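Local coordinates for protein fimbrium subunit Fim1C (Bacteroides vulgatus, PDB 4QB7) that probably forms part of the tip of fimbriae, the cell-surface filaments that mediate adhesion and biofilm formation, at residues 19-22 against 28-31; 38-43 against 162-167; 63-68 against 114-119; 96-101 against 107-112; 206-209 against 214-217. All coordinates share one frame; numbering follows the deposited sequence.

Contact 1 of 5, residues 19-22 against 28-31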
# COMPACT_ATOMS: atom_id res chain seq x y z
N TYR A 19 2.81 -4.08 -18.56
CA TYR A 19 3.78 -3.03 -18.76
C TYR A 19 4.77 -3.04 -17.61
O TYR A 19 4.37 -3.20 -16.46
CB TYR A 19 3.07 -1.69 -18.90
CG TYR A 19 3.95 -0.46 -18.84
CD1 TYR A 19 4.31 0.10 -17.62
CD2 TYR A 19 4.35 0.19 -20.01
CE1 TYR A 19 5.11 1.24 -17.56
CE2 TYR A 19 5.13 1.35 -19.96
CZ TYR A 19 5.51 1.87 -18.73
OH TYR A 19 6.29 3.00 -18.66
N THR A 20 6.07 -2.91 -17.95
CA THR A 20 7.19 -2.88 -17.01
C THR A 20 7.70 -1.44 -16.93
O THR A 20 8.04 -0.81 -17.95
CB THR A 20 8.31 -3.88 -17.42
OG1 THR A 20 7.76 -5.18 -17.56
CG2 THR A 20 9.41 -3.96 -16.40
N GLU A 21 7.77 -0.94 -15.70
CA GLU A 21 8.26 0.40 -15.36
C GLU A 21 9.81 0.45 -15.42
O GLU A 21 10.47 -0.59 -15.25
CB GLU A 21 7.75 0.81 -13.95
CG GLU A 21 7.99 -0.21 -12.84
CD GLU A 21 6.97 -1.31 -12.58
OE1 GLU A 21 6.54 -2.00 -13.54
OE2 GLU A 21 6.67 -1.54 -11.38
N VAL A 22 10.39 1.65 -15.67
CA VAL A 22 11.84 1.87 -15.75
C VAL A 22 12.44 2.01 -14.33
O VAL A 22 12.54 1.03 -13.59
CB VAL A 22 12.18 3.09 -16.65
CG1 VAL A 22 13.68 3.37 -16.68
CG2 VAL A 22 11.63 2.91 -18.07
N GLU A 28 12.94 -3.65 -7.66
CA GLU A 28 11.96 -4.65 -8.13
C GLU A 28 10.75 -4.01 -8.81
O GLU A 28 10.25 -2.99 -8.31
CB GLU A 28 11.46 -5.53 -6.96
CG GLU A 28 12.17 -6.87 -6.84
CD GLU A 28 11.74 -7.94 -7.83
OE1 GLU A 28 10.65 -8.53 -7.64
OE2 GLU A 28 12.50 -8.19 -8.79
N THR A 29 10.27 -4.62 -9.91
CA THR A 29 9.09 -4.13 -10.63
C THR A 29 7.81 -4.83 -10.13
O THR A 29 7.87 -5.88 -9.48
CB THR A 29 9.22 -4.30 -12.15
OG1 THR A 29 9.40 -5.67 -12.49
CG2 THR A 29 10.31 -3.43 -12.75
N THR A 30 6.64 -4.21 -10.42
CA THR A 30 5.31 -4.75 -10.12
C THR A 30 5.18 -6.08 -10.86
O THR A 30 4.82 -7.09 -10.26
CB THR A 30 4.22 -3.71 -10.53
OG1 THR A 30 4.44 -2.48 -9.83
CG2 THR A 30 2.81 -4.20 -10.29
N THR A 31 5.55 -6.09 -12.16
CA THR A 31 5.48 -7.25 -13.04
C THR A 31 6.21 -8.48 -12.49
O THR A 31 5.65 -9.57 -12.57
CB THR A 31 6.03 -6.93 -14.42
OG1 THR A 31 5.81 -5.55 -14.68
CG2 THR A 31 5.37 -7.74 -15.46
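Tyr19 meets the start of helix 30-36 through its backbone alone: Tyr19 O lies 3.3 Å from Thr31 OG1, a weak contact at best. Residues 19-22 lie in the predicted propeptide, and the contact joins them to the helix across residues 23-27, which are not modelled. The Tyr19 side chain leaves the backbone away from the helix, and its ring makes a cation-pi contact with Lys163. Thr20 crosses Thr31 at about a right angle, and Thr20 OG1, 3.5 Å from Thr31 OG1, is a second weak partner for that hydroxyl, an alternative to Tyr19 O. The two branches of Thr20 divide the work, because its methyl CG2 turns to the Thr29 methyl, CG2 to CG2 at 3.8 Å. Glu21 is the main link. Its CG sits between the backbone N and the carbonyl carbon (chi1 51°), and the chain then bends at chi2, which brings the carboxylate back to the first turn of the helix. There Glu21 OE2 accepts two hydrogen bonds from one residue. Thr30 N approaches from above the carboxylate plane at 2.8 Å from Glu21 OE2, in a nearly straight bond with an angle of 167° at the hydrogen. The Thr30 hydroxyl reaches the same oxygen on its syn side, OG1 to OE2 2.9 Å. The aliphatic part of Glu21 runs over Thr29, the N-cap residue, whose own hydroxyl caps a backbone N farther along the helix. Glu21 thus adds a partner for an N-H at the helix start that no helical carbonyl could satisfy, and its negative charge probably suits the positive end of the helix dipole.

Contact 2 of 5, residues 38-43 against 162-167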
# COMPACT_ATOMS: atom_id res chain seq x y z
N ALA A 38 0.81 -14.76 -7.42
CA ALA A 38 -0.48 -15.24 -7.89
C ALA A 38 -0.95 -14.72 -9.28
O ALA A 38 -2.05 -15.08 -9.71
CB ALA A 38 -1.52 -14.89 -6.84
N GLY A 39 -0.18 -13.87 -9.93
CA GLY A 39 -0.59 -13.26 -11.18
C GLY A 39 -1.66 -12.23 -10.90
O GLY A 39 -1.71 -11.66 -9.81
N PHE A 40 -2.57 -12.01 -11.85
CA PHE A 40 -3.62 -11.01 -11.68
C PHE A 40 -4.96 -11.54 -12.20
O PHE A 40 -5.01 -12.62 -12.79
CB PHE A 40 -3.22 -9.69 -12.39
CG PHE A 40 -2.97 -9.76 -13.89
CD1 PHE A 40 -1.73 -10.15 -14.39
CD2 PHE A 40 -3.96 -9.37 -14.79
CE1 PHE A 40 -1.50 -10.20 -15.76
CE2 PHE A 40 -3.72 -9.42 -16.17
CZ PHE A 40 -2.48 -9.82 -16.64
N GLY A 41 -6.03 -10.79 -11.93
CA GLY A 41 -7.38 -11.11 -12.36
C GLY A 41 -7.94 -10.07 -13.31
O GLY A 41 -7.74 -8.87 -13.11
N ILE A 42 -8.64 -10.52 -14.37
CA ILE A 42 -9.21 -9.67 -15.41
C ILE A 42 -10.73 -9.69 -15.41
O ILE A 42 -11.33 -10.76 -15.28
CB ILE A 42 -8.71 -10.10 -16.83
CG1 ILE A 42 -7.19 -10.33 -16.87
CG2 ILE A 42 -9.18 -9.13 -17.93
CD1 ILE A 42 -6.69 -11.05 -18.15
N PHE A 43 -11.33 -8.51 -15.63
CA PHE A 43 -12.73 -8.27 -15.91
C PHE A 43 -12.80 -7.82 -17.34
O PHE A 43 -11.98 -6.99 -17.74
CB PHE A 43 -13.35 -7.21 -15.01
CG PHE A 43 -13.46 -7.55 -13.54
CD1 PHE A 43 -12.43 -7.24 -12.66
CD2 PHE A 43 -14.64 -8.07 -13.03
CE1 PHE A 43 -12.57 -7.49 -11.28
CE2 PHE A 43 -14.77 -8.34 -11.66
CZ PHE A 43 -13.74 -8.05 -10.80
N PHE A 162 -1.73 -4.34 -19.89
CA PHE A 162 -2.12 -3.84 -18.59
C PHE A 162 -0.99 -3.01 -18.02
O PHE A 162 0.18 -3.28 -18.27
CB PHE A 162 -2.52 -4.99 -17.65
CG PHE A 162 -3.68 -5.81 -18.16
CD1 PHE A 162 -4.99 -5.40 -17.94
CD2 PHE A 162 -3.46 -6.99 -18.87
CE1 PHE A 162 -6.07 -6.14 -18.44
CE2 PHE A 162 -4.54 -7.74 -19.37
CZ PHE A 162 -5.84 -7.30 -19.16
N LYS A 163 -1.36 -1.97 -17.28
CA LYS A 163 -0.51 -0.98 -16.63
C LYS A 163 -1.10 -0.83 -15.25
O LYS A 163 -2.18 -0.28 -15.11
CB LYS A 163 -0.60 0.33 -17.46
CG LYS A 163 0.63 1.20 -17.59
CD LYS A 163 0.63 1.70 -19.03
CE LYS A 163 1.37 2.99 -19.30
NZ LYS A 163 1.55 3.19 -20.78
N PHE A 164 -0.47 -1.45 -14.25
CA PHE A 164 -0.97 -1.46 -12.88
C PHE A 164 -0.53 -0.25 -12.08
O PHE A 164 0.63 0.14 -12.13
CB PHE A 164 -0.53 -2.74 -12.18
CG PHE A 164 -1.26 -3.95 -12.71
CD1 PHE A 164 -2.58 -4.19 -12.36
CD2 PHE A 164 -0.61 -4.86 -13.54
CE1 PHE A 164 -3.26 -5.31 -12.84
CE2 PHE A 164 -1.30 -5.97 -14.04
CZ PHE A 164 -2.61 -6.20 -13.68
N SER A 165 -1.47 0.34 -11.32
CA SER A 165 -1.19 1.48 -10.45
C SER A 165 -1.40 1.09 -9.01
O SER A 165 -2.28 0.29 -8.72
CB SER A 165 -2.08 2.66 -10.81
OG SER A 165 -1.56 3.38 -11.90
N HIS A 166 -0.59 1.65 -8.10
CA HIS A 166 -0.72 1.41 -6.65
C HIS A 166 -1.82 2.32 -6.11
O HIS A 166 -1.71 3.55 -6.19
CB HIS A 166 0.61 1.63 -5.94
CG HIS A 166 1.70 0.71 -6.41
ND1 HIS A 166 1.86 -0.56 -5.87
CD2 HIS A 166 2.66 0.90 -7.34
CE1 HIS A 166 2.91 -1.09 -6.48
NE2 HIS A 166 3.42 -0.25 -7.38
N VAL A 167 -2.93 1.71 -5.66
CA VAL A 167 -4.12 2.45 -5.24
C VAL A 167 -4.16 2.71 -3.73
O VAL A 167 -5.07 3.38 -3.24
CB VAL A 167 -5.41 1.76 -5.75
CG1 VAL A 167 -5.40 1.69 -7.27
CG2 VAL A 167 -5.59 0.38 -5.13
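An aromatic cluster of Phe40, Phe162 and Phe164 joins strands 40-47 and 159-178, which belong to one mixed sheet of the fimbrillin-like fold without being neighbours in it. Phe162 and Phe164, two residues apart, point to the same side, and the Phe40 ring meets both in T-shaped stacks. In the first, the edge of Phe40 is directed at the face of Phe162, with ring centroids 5.1 Å apart and planes at 61°. In the second the roles change: Phe164 brings its edge to a face of Phe40, centroids 5.2 Å apart and planes at 68°. The Phe40 torsion (chi1 60°) sets CG between the backbone N and the carbonyl carbon and directs the ring at strand 159-178. Phe40 also meets Trp76 edge-to-face, and Ala95 of strand 90-97 touches both Phe162 and Phe164. No hydrogen bond crosses between the segments; the contact is apolar and aromatic. Ile42 completes it, crossing Phe162 at about a right angle. Its methyl Ile42 CD1 lies 4.0 Å from Phe162 CZ, while Phe40 CE2 stands 3.6 Å from Phe162 CD2.

Contact 3 of 5, residues 63-68 against 114-119; sequences FMYNEH and SGQNAK. With SO4 (sulfate ion), chain H.
The Tyr65 ring carries Gln116 over one face and the carbonyl oxygen of Ser114 at its edge, near the ring plane. Gln116 is the second residue of a type I beta turn, Gly115 to Ala118, in the loop between strands 111-113 and 123-127. Over the face, Gln116 CB makes a CH-pi contact 4.1 Å from the Tyr65 ring centroid and only 6° off the ring normal. Gln116 then extends along the ring toward Tyr65 CB, its amide plane only 20° from that of the ring, so the two flat groups lie nearly parallel. At the edge, Tyr65 OH donates to Ser114 O at 2.8 Å, arriving from above the carbonyl plane rather than on a lone pair. The ring gets there because Tyr65 CG stands opposite its own backbone N (chi1 179°), reaching outward from a corner at which the chain passes between two sheets or faces. Phe43 and Leu113 also touch Tyr65, and the Ser114 hydroxyl accepts from Thr123 N. The turn is closed by Ala118 N to Gly115 O, 3.1 Å. Beside it sits a sulfate ion, probably from the crystallisation liquor, which accepts a hydrogen bond from Asn117 N to its O2 at 3.0 Å.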
# COMPACT_ATOMS: atom_id res chain seq x y z
N PHE A 63 -17.72 -11.04 -20.55
CA PHE A 63 -16.67 -11.65 -21.37
C PHE A 63 -15.62 -12.35 -20.53
O PHE A 63 -15.14 -13.41 -20.91
CB PHE A 63 -16.03 -10.57 -22.25
CG PHE A 63 -15.24 -11.13 -23.39
CD1 PHE A 63 -15.88 -11.63 -24.52
CD2 PHE A 63 -13.85 -11.17 -23.33
CE1 PHE A 63 -15.14 -12.17 -25.56
CE2 PHE A 63 -13.11 -11.71 -24.38
CZ PHE A 63 -13.76 -12.22 -25.48
N MSE A 64 -15.22 -11.75 -19.40
CA MSE A 64 -14.27 -12.34 -18.46
C MSE A 64 -14.69 -11.90 -17.08
O MSE A 64 -14.97 -10.72 -16.90
CB MSE A 64 -12.80 -11.92 -18.76
CG MSE A 64 -12.15 -12.60 -19.97
SE MSE A 64 -10.29 -12.08 -20.14
CE MSE A 64 -9.84 -12.95 -21.75
N TYR A 65 -14.77 -12.82 -16.12
CA TYR A 65 -15.10 -12.47 -14.74
C TYR A 65 -14.02 -13.03 -13.86
O TYR A 65 -13.96 -14.25 -13.67
CB TYR A 65 -16.52 -12.93 -14.31
CG TYR A 65 -16.80 -12.55 -12.87
CD1 TYR A 65 -17.12 -11.25 -12.52
CD2 TYR A 65 -16.59 -13.47 -11.83
CE1 TYR A 65 -17.26 -10.86 -11.18
CE2 TYR A 65 -16.72 -13.10 -10.49
CZ TYR A 65 -17.08 -11.80 -10.18
OH TYR A 65 -17.22 -11.44 -8.86
N ASN A 66 -13.14 -12.16 -13.36
CA ASN A 66 -12.00 -12.54 -12.52
C ASN A 66 -11.21 -13.68 -13.19
O ASN A 66 -10.93 -14.71 -12.57
CB ASN A 66 -12.46 -12.91 -11.10
CG ASN A 66 -11.35 -13.03 -10.11
OD1 ASN A 66 -10.41 -12.24 -10.13
ND2 ASN A 66 -11.41 -14.02 -9.24
N GLU A 67 -10.87 -13.50 -14.48
CA GLU A 67 -10.07 -14.46 -15.25
C GLU A 67 -8.66 -14.47 -14.70
O GLU A 67 -8.06 -13.41 -14.58
CB GLU A 67 -10.08 -14.11 -16.75
CG GLU A 67 -9.48 -15.19 -17.64
CD GLU A 67 -10.18 -16.53 -17.60
OE1 GLU A 67 -11.43 -16.56 -17.68
OE2 GLU A 67 -9.47 -17.56 -17.50
N HIS A 68 -8.17 -15.64 -14.28
CA HIS A 68 -6.84 -15.78 -13.69
C HIS A 68 -5.74 -15.78 -14.76
O HIS A 68 -5.60 -16.75 -15.52
CB HIS A 68 -6.75 -17.06 -12.83
CG HIS A 68 -5.55 -17.09 -11.93
ND1 HIS A 68 -5.16 -18.26 -11.30
CD2 HIS A 68 -4.69 -16.10 -11.59
CE1 HIS A 68 -4.10 -17.94 -10.58
NE2 HIS A 68 -3.78 -16.65 -10.73
N SER A 114 -17.08 -7.21 -6.94
CA SER A 114 -18.45 -6.94 -7.36
C SER A 114 -18.94 -8.17 -8.13
O SER A 114 -18.14 -8.83 -8.80
CB SER A 114 -18.50 -5.68 -8.21
OG SER A 114 -17.53 -5.73 -9.23
N GLY A 115 -20.22 -8.50 -7.97
CA GLY A 115 -20.84 -9.69 -8.57
C GLY A 115 -20.72 -9.83 -10.07
O GLY A 115 -20.52 -8.85 -10.78
N GLN A 116 -20.88 -11.08 -10.55
CA GLN A 116 -20.82 -11.47 -11.96
C GLN A 116 -21.97 -10.84 -12.77
O GLN A 116 -21.86 -10.72 -13.99
CB GLN A 116 -20.87 -13.00 -12.06
CG GLN A 116 -20.52 -13.57 -13.44
CD GLN A 116 -20.15 -15.03 -13.40
OE1 GLN A 116 -20.36 -15.73 -12.38
NE2 GLN A 116 -19.56 -15.51 -14.50
N ASN A 117 -23.06 -10.45 -12.10
CA ASN A 117 -24.21 -9.84 -12.75
C ASN A 117 -24.34 -8.35 -12.37
O ASN A 117 -25.38 -7.74 -12.62
CB ASN A 117 -25.52 -10.61 -12.42
CG ASN A 117 -25.59 -12.02 -12.97
OD1 ASN A 117 -25.93 -12.97 -12.24
ND2 ASN A 117 -25.30 -12.22 -14.26
N ALA A 118 -23.28 -7.77 -11.78
CA ALA A 118 -23.27 -6.33 -11.45
C ALA A 118 -23.04 -5.53 -12.74
O ALA A 118 -22.29 -5.97 -13.63
CB ALA A 118 -22.21 -6.02 -10.41
N LYS A 119 -23.69 -4.39 -12.86
CA LYS A 119 -23.59 -3.57 -14.06
C LYS A 119 -22.58 -2.45 -13.86
O LYS A 119 -22.37 -1.98 -12.75
CB LYS A 119 -24.99 -3.03 -14.44
CG LYS A 119 -25.98 -4.13 -14.86
CD LYS A 119 -27.41 -3.64 -14.86
CE LYS A 119 -28.42 -4.73 -15.14
NZ LYS A 119 -29.80 -4.18 -15.27
S SO4 H . -24.54 -11.34 -8.59
O1 SO4 H . -24.39 -11.03 -7.17
O2 SO4 H . -24.14 -10.16 -9.37
O3 SO4 H . -23.71 -12.50 -8.96
O4 SO4 H . -25.95 -11.68 -8.85

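Contact 4 of 5, residues 96-101 against 107-112. With SO4 (sulfate ion), chain P.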
# COMPACT_ATOMS: atom_id res chain seq x y z
N TYR A 96 -6.87 -6.28 -11.55
CA TYR A 96 -6.39 -6.04 -10.18
C TYR A 96 -5.34 -7.11 -9.83
O TYR A 96 -5.26 -8.17 -10.47
CB TYR A 96 -7.57 -6.03 -9.15
CG TYR A 96 -8.06 -7.42 -8.81
CD1 TYR A 96 -8.91 -8.10 -9.67
CD2 TYR A 96 -7.57 -8.11 -7.70
CE1 TYR A 96 -9.26 -9.43 -9.45
CE2 TYR A 96 -7.88 -9.45 -7.48
CZ TYR A 96 -8.73 -10.11 -8.36
OH TYR A 96 -9.09 -11.41 -8.14
N ALA A 97 -4.58 -6.86 -8.78
CA ALA A 97 -3.59 -7.81 -8.28
C ALA A 97 -3.29 -7.50 -6.81
O ALA A 97 -3.46 -6.34 -6.40
CB ALA A 97 -2.32 -7.81 -9.12
N PRO A 98 -2.92 -8.52 -5.99
CA PRO A 98 -2.71 -9.94 -6.35
C PRO A 98 -4.05 -10.63 -6.58
O PRO A 98 -5.06 -10.18 -6.05
CB PRO A 98 -1.96 -10.49 -5.12
CG PRO A 98 -2.46 -9.65 -4.00
CD PRO A 98 -2.65 -8.28 -4.57
N TYR A 99 -4.07 -11.68 -7.39
CA TYR A 99 -5.30 -12.40 -7.70
C TYR A 99 -5.96 -13.03 -6.46
O TYR A 99 -5.28 -13.59 -5.61
CB TYR A 99 -4.99 -13.48 -8.73
CG TYR A 99 -6.16 -14.37 -9.08
CD1 TYR A 99 -7.12 -13.97 -10.01
CD2 TYR A 99 -6.26 -15.66 -8.55
CE1 TYR A 99 -8.19 -14.80 -10.33
CE2 TYR A 99 -7.31 -16.51 -8.90
CZ TYR A 99 -8.28 -16.06 -9.78
OH TYR A 99 -9.31 -16.90 -10.13
N GLU A 100 -7.30 -12.96 -6.39
CA GLU A 100 -8.14 -13.53 -5.34
C GLU A 100 -8.89 -14.75 -5.90
O GLU A 100 -9.73 -14.58 -6.78
CB GLU A 100 -9.12 -12.46 -4.83
CG GLU A 100 -10.09 -12.92 -3.75
CD GLU A 100 -9.44 -13.51 -2.52
OE1 GLU A 100 -8.84 -12.75 -1.74
OE2 GLU A 100 -9.49 -14.75 -2.37
N SER A 101 -8.58 -15.96 -5.43
CA SER A 101 -9.25 -17.17 -5.97
C SER A 101 -10.65 -17.40 -5.36
O SER A 101 -11.44 -18.13 -5.95
CB SER A 101 -8.39 -18.42 -5.78
OG SER A 101 -8.17 -18.70 -4.41
N THR A 107 -10.67 -14.88 0.84
CA THR A 107 -9.82 -15.81 1.58
C THR A 107 -8.33 -15.50 1.42
O THR A 107 -7.61 -15.38 2.41
CB THR A 107 -10.14 -17.24 1.11
OG1 THR A 107 -11.54 -17.48 1.24
CG2 THR A 107 -9.37 -18.30 1.86
N ASP A 108 -7.88 -15.38 0.17
CA ASP A 108 -6.48 -15.19 -0.17
C ASP A 108 -5.94 -13.81 0.18
O ASP A 108 -4.88 -13.73 0.81
CB ASP A 108 -6.27 -15.41 -1.69
CG ASP A 108 -6.70 -16.75 -2.27
OD1 ASP A 108 -7.07 -17.65 -1.49
OD2 ASP A 108 -6.64 -16.90 -3.51
N GLN A 109 -6.60 -12.73 -0.29
CA GLN A 109 -6.06 -11.38 -0.19
C GLN A 109 -6.90 -10.41 0.62
O GLN A 109 -6.48 -9.26 0.78
CB GLN A 109 -5.91 -10.79 -1.61
CG GLN A 109 -5.39 -11.75 -2.70
CD GLN A 109 -3.98 -12.27 -2.49
OE1 GLN A 109 -3.24 -11.85 -1.58
NE2 GLN A 109 -3.54 -13.16 -3.38
N LYS A 110 -8.06 -10.85 1.12
CA LYS A 110 -9.07 -10.03 1.81
C LYS A 110 -9.65 -9.02 0.80
O LYS A 110 -9.92 -7.88 1.14
CB LYS A 110 -8.56 -9.37 3.10
CG LYS A 110 -8.37 -10.36 4.22
CD LYS A 110 -7.99 -9.66 5.51
CE LYS A 110 -7.92 -10.61 6.69
NZ LYS A 110 -9.26 -11.20 7.01
N ILE A 111 -9.83 -9.49 -0.46
CA ILE A 111 -10.40 -8.82 -1.62
C ILE A 111 -11.76 -9.48 -1.92
O ILE A 111 -11.82 -10.68 -2.14
CB ILE A 111 -9.44 -8.88 -2.87
CG1 ILE A 111 -8.18 -8.01 -2.71
CG2 ILE A 111 -10.15 -8.53 -4.18
CD1 ILE A 111 -7.06 -8.27 -3.81
N THR A 112 -12.83 -8.69 -1.95
CA THR A 112 -14.20 -9.12 -2.31
C THR A 112 -14.53 -8.35 -3.58
O THR A 112 -14.35 -7.12 -3.63
CB THR A 112 -15.18 -8.87 -1.14
OG1 THR A 112 -14.76 -9.60 0.00
CG2 THR A 112 -16.60 -9.27 -1.48
S SO4 P . -8.88 -20.26 -9.69
O1 SO4 P . -9.96 -19.28 -9.60
O2 SO4 P . -8.31 -20.32 -11.06
O3 SO4 P . -7.80 -19.93 -8.76
O4 SO4 P . -9.43 -21.56 -9.31
O HOH W 1 -4.41 -16.19 -4.89
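Glu100 and Asp108 cross with their carboxylate planes 37° apart, each accepting from N-H groups of the other segment, in the connection that leads from strand 90-97 of the mixed sheet to strand 111-113 of an antiparallel one. Glu100 CG stands anti to the backbone N (chi1 179°) and the chain bends at chi2, setting its two oxygens before consecutive peptide N-H groups like a fork. Glu100 OE1 takes Gln109 N at 2.7 Å, and Glu100 OE2 takes Asp108 N at 3.1 Å with its syn lone pair. Asp108 OD2 accepts Ser101 N at 2.9 Å from well above the carboxylate plane, and the Ser101 hydroxyl on the syn side. The carboxylates come within 3.7 Å, Glu100 OE2 to Asp108 OD2, a repulsion probably eased by all these donors. A water also bridges Asp108 OD2 and Tyr99 O. Gln109, bent at chi2, lays its amide against the cis-proline Pro98. Gln109 NE2 donates to Tyr99 O at 2.9 Å, the acceptor lying close to the Gln109 amide plane. Ile111 slides past the aliphatic part of Glu100 in the opposite direction and packs on Ile124 and Phe126. Tyr96 OH accepts from Glu100 N and also bonds to Asn66 OD1, while its ring meets Ile111 obliquely, Tyr96 CD2 to Ile111 CD1 3.9 Å.

Contact 5 of 5, residues 206-209 against 214-217. With SO4 (sulfate ion), chain Q.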
# COMPACT_ATOMS: atom_id res chain seq x y z
N ALA A 206 -12.76 -0.82 3.07
CA ALA A 206 -13.32 0.22 2.18
C ALA A 206 -13.60 -0.31 0.75
O ALA A 206 -13.13 -1.39 0.38
CB ALA A 206 -12.39 1.43 2.12
N VAL A 207 -14.38 0.47 -0.05
CA VAL A 207 -14.74 0.08 -1.41
C VAL A 207 -13.93 0.91 -2.42
O VAL A 207 -13.88 2.13 -2.31
CB VAL A 207 -16.29 0.17 -1.64
CG1 VAL A 207 -16.68 -0.20 -3.07
CG2 VAL A 207 -17.04 -0.69 -0.64
N TYR A 208 -13.25 0.24 -3.35
CA TYR A 208 -12.48 0.86 -4.43
C TYR A 208 -13.33 0.76 -5.69
O TYR A 208 -13.77 -0.34 -6.05
CB TYR A 208 -11.09 0.20 -4.63
CG TYR A 208 -10.38 0.70 -5.87
CD1 TYR A 208 -9.64 1.88 -5.86
CD2 TYR A 208 -10.45 -0.01 -7.07
CE1 TYR A 208 -9.03 2.37 -7.02
CE2 TYR A 208 -9.87 0.48 -8.24
CZ TYR A 208 -9.16 1.67 -8.21
OH TYR A 208 -8.60 2.11 -9.38
N LYS A 209 -13.55 1.90 -6.35
CA LYS A 209 -14.38 2.00 -7.54
C LYS A 209 -13.51 2.14 -8.78
O LYS A 209 -12.72 3.08 -8.88
CB LYS A 209 -15.32 3.20 -7.43
CG LYS A 209 -16.37 3.15 -6.32
CD LYS A 209 -17.42 4.19 -6.64
CE LYS A 209 -17.40 5.49 -5.84
NZ LYS A 209 -16.06 6.11 -5.67
N THR A 214 -11.22 5.72 -7.28
CA THR A 214 -11.32 6.29 -5.95
C THR A 214 -11.87 5.28 -4.98
O THR A 214 -12.57 4.33 -5.36
CB THR A 214 -12.22 7.57 -5.89
OG1 THR A 214 -13.57 7.25 -6.14
CG2 THR A 214 -11.76 8.70 -6.79
N TRP A 215 -11.55 5.51 -3.69
CA TRP A 215 -12.00 4.78 -2.52
C TRP A 215 -13.16 5.51 -1.86
O TRP A 215 -13.18 6.75 -1.77
CB TRP A 215 -10.86 4.68 -1.49
CG TRP A 215 -9.76 3.75 -1.87
CD1 TRP A 215 -8.58 4.07 -2.45
CD2 TRP A 215 -9.74 2.33 -1.67
NE1 TRP A 215 -7.80 2.94 -2.59
CE2 TRP A 215 -8.50 1.85 -2.13
CE3 TRP A 215 -10.65 1.41 -1.11
CZ2 TRP A 215 -8.13 0.51 -2.04
CZ3 TRP A 215 -10.29 0.07 -1.04
CH2 TRP A 215 -9.04 -0.36 -1.50
N GLU A 216 -14.10 4.74 -1.33
CA GLU A 216 -15.21 5.25 -0.55
C GLU A 216 -15.43 4.30 0.66
O GLU A 216 -14.86 3.21 0.69
CB GLU A 216 -16.46 5.45 -1.41
CG GLU A 216 -16.96 4.20 -2.09
CD GLU A 216 -18.38 4.32 -2.61
OE1 GLU A 216 -18.71 5.37 -3.19
OE2 GLU A 216 -19.17 3.36 -2.41
N ALA A 217 -16.20 4.74 1.67
CA ALA A 217 -16.46 3.93 2.86
C ALA A 217 -17.33 2.73 2.54
O ALA A 217 -18.07 2.77 1.55
CB ALA A 217 -17.15 4.77 3.92
S SO4 Q . -16.38 8.50 1.50
O1 SO4 Q . -16.24 9.81 2.17
O2 SO4 Q . -17.62 7.83 1.93
O3 SO4 Q . -16.41 8.71 0.05
O4 SO4 Q . -15.23 7.68 1.84
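Val207 O is held from strand 214-217 by two donors: Glu216 N at 2.8 Å, and the weaker CA-H of Trp215, whose CA is 3.3 Å away from Val207 O. Val207 N in turn donates to Glu216 O, making these residues a hydrogen-bonded antiparallel pair. Lys209 N to Thr214 O, 2.8 Å, starts the next such pair, but its return bond from Thr214 N is weak. Between them lies the non-hydrogen-bonded pair Tyr208 and Trp215, whose side chains share the sheet face turned to Val167 and Leu168. They cross at about a right angle. Tyr208 CB sits over the six-membered ring of Trp215, 3.6 Å from its centroid in a CH-pi contact, while the edge of the Tyr208 ring points at the face of the five-membered ring, planes at 63°. Trp215 NE1 is satisfied by Val167 O, and Tyr208 OH by Asp213 and Thr142. On the other face the Lys209 chain bends near its end (chi3 -104°) and crosses Glu216, giving a long salt bridge, NZ to OE1 3.7 Å. A sulfate ion, probably from the crystallisation liquor, is contacted weakly by Ala217 N and hydrogen-bonded to Tyr203 OH. Residues 203-217 form a beta hairpin closed by a four-residue loop, and strand 203-209 also pairs with strand 123-127.

Contacts 2, 3 and 4 each have a segment in one mixed sheet, in which strand 40-47 lies between strands 64-72 and 90-97; Ile42 O takes Glu67 N at 2.9 Å, and Gly41 N reaches Tyr96 O at 3.1 Å. Both contacts 3 and 4 fall within the chain interval spanned by contact 2. The Asn66 side chain of contact 3 reaches Glu100 O of contact 4. Contact 1 adjoins contact 2 by way of Tyr19 N and Phe162 O, 2.8 Å apart; the centres of the two contacts lie about 12 Å apart. Contact 5 packs on contact 2 through Tyr208 and Val167. Its nearest atoms stay about 7 Å from contacts 3 and 4, yet strand 123-127 links strands 111-113 and 203-209 of contacts 4 and 5 in one antiparallel sheet.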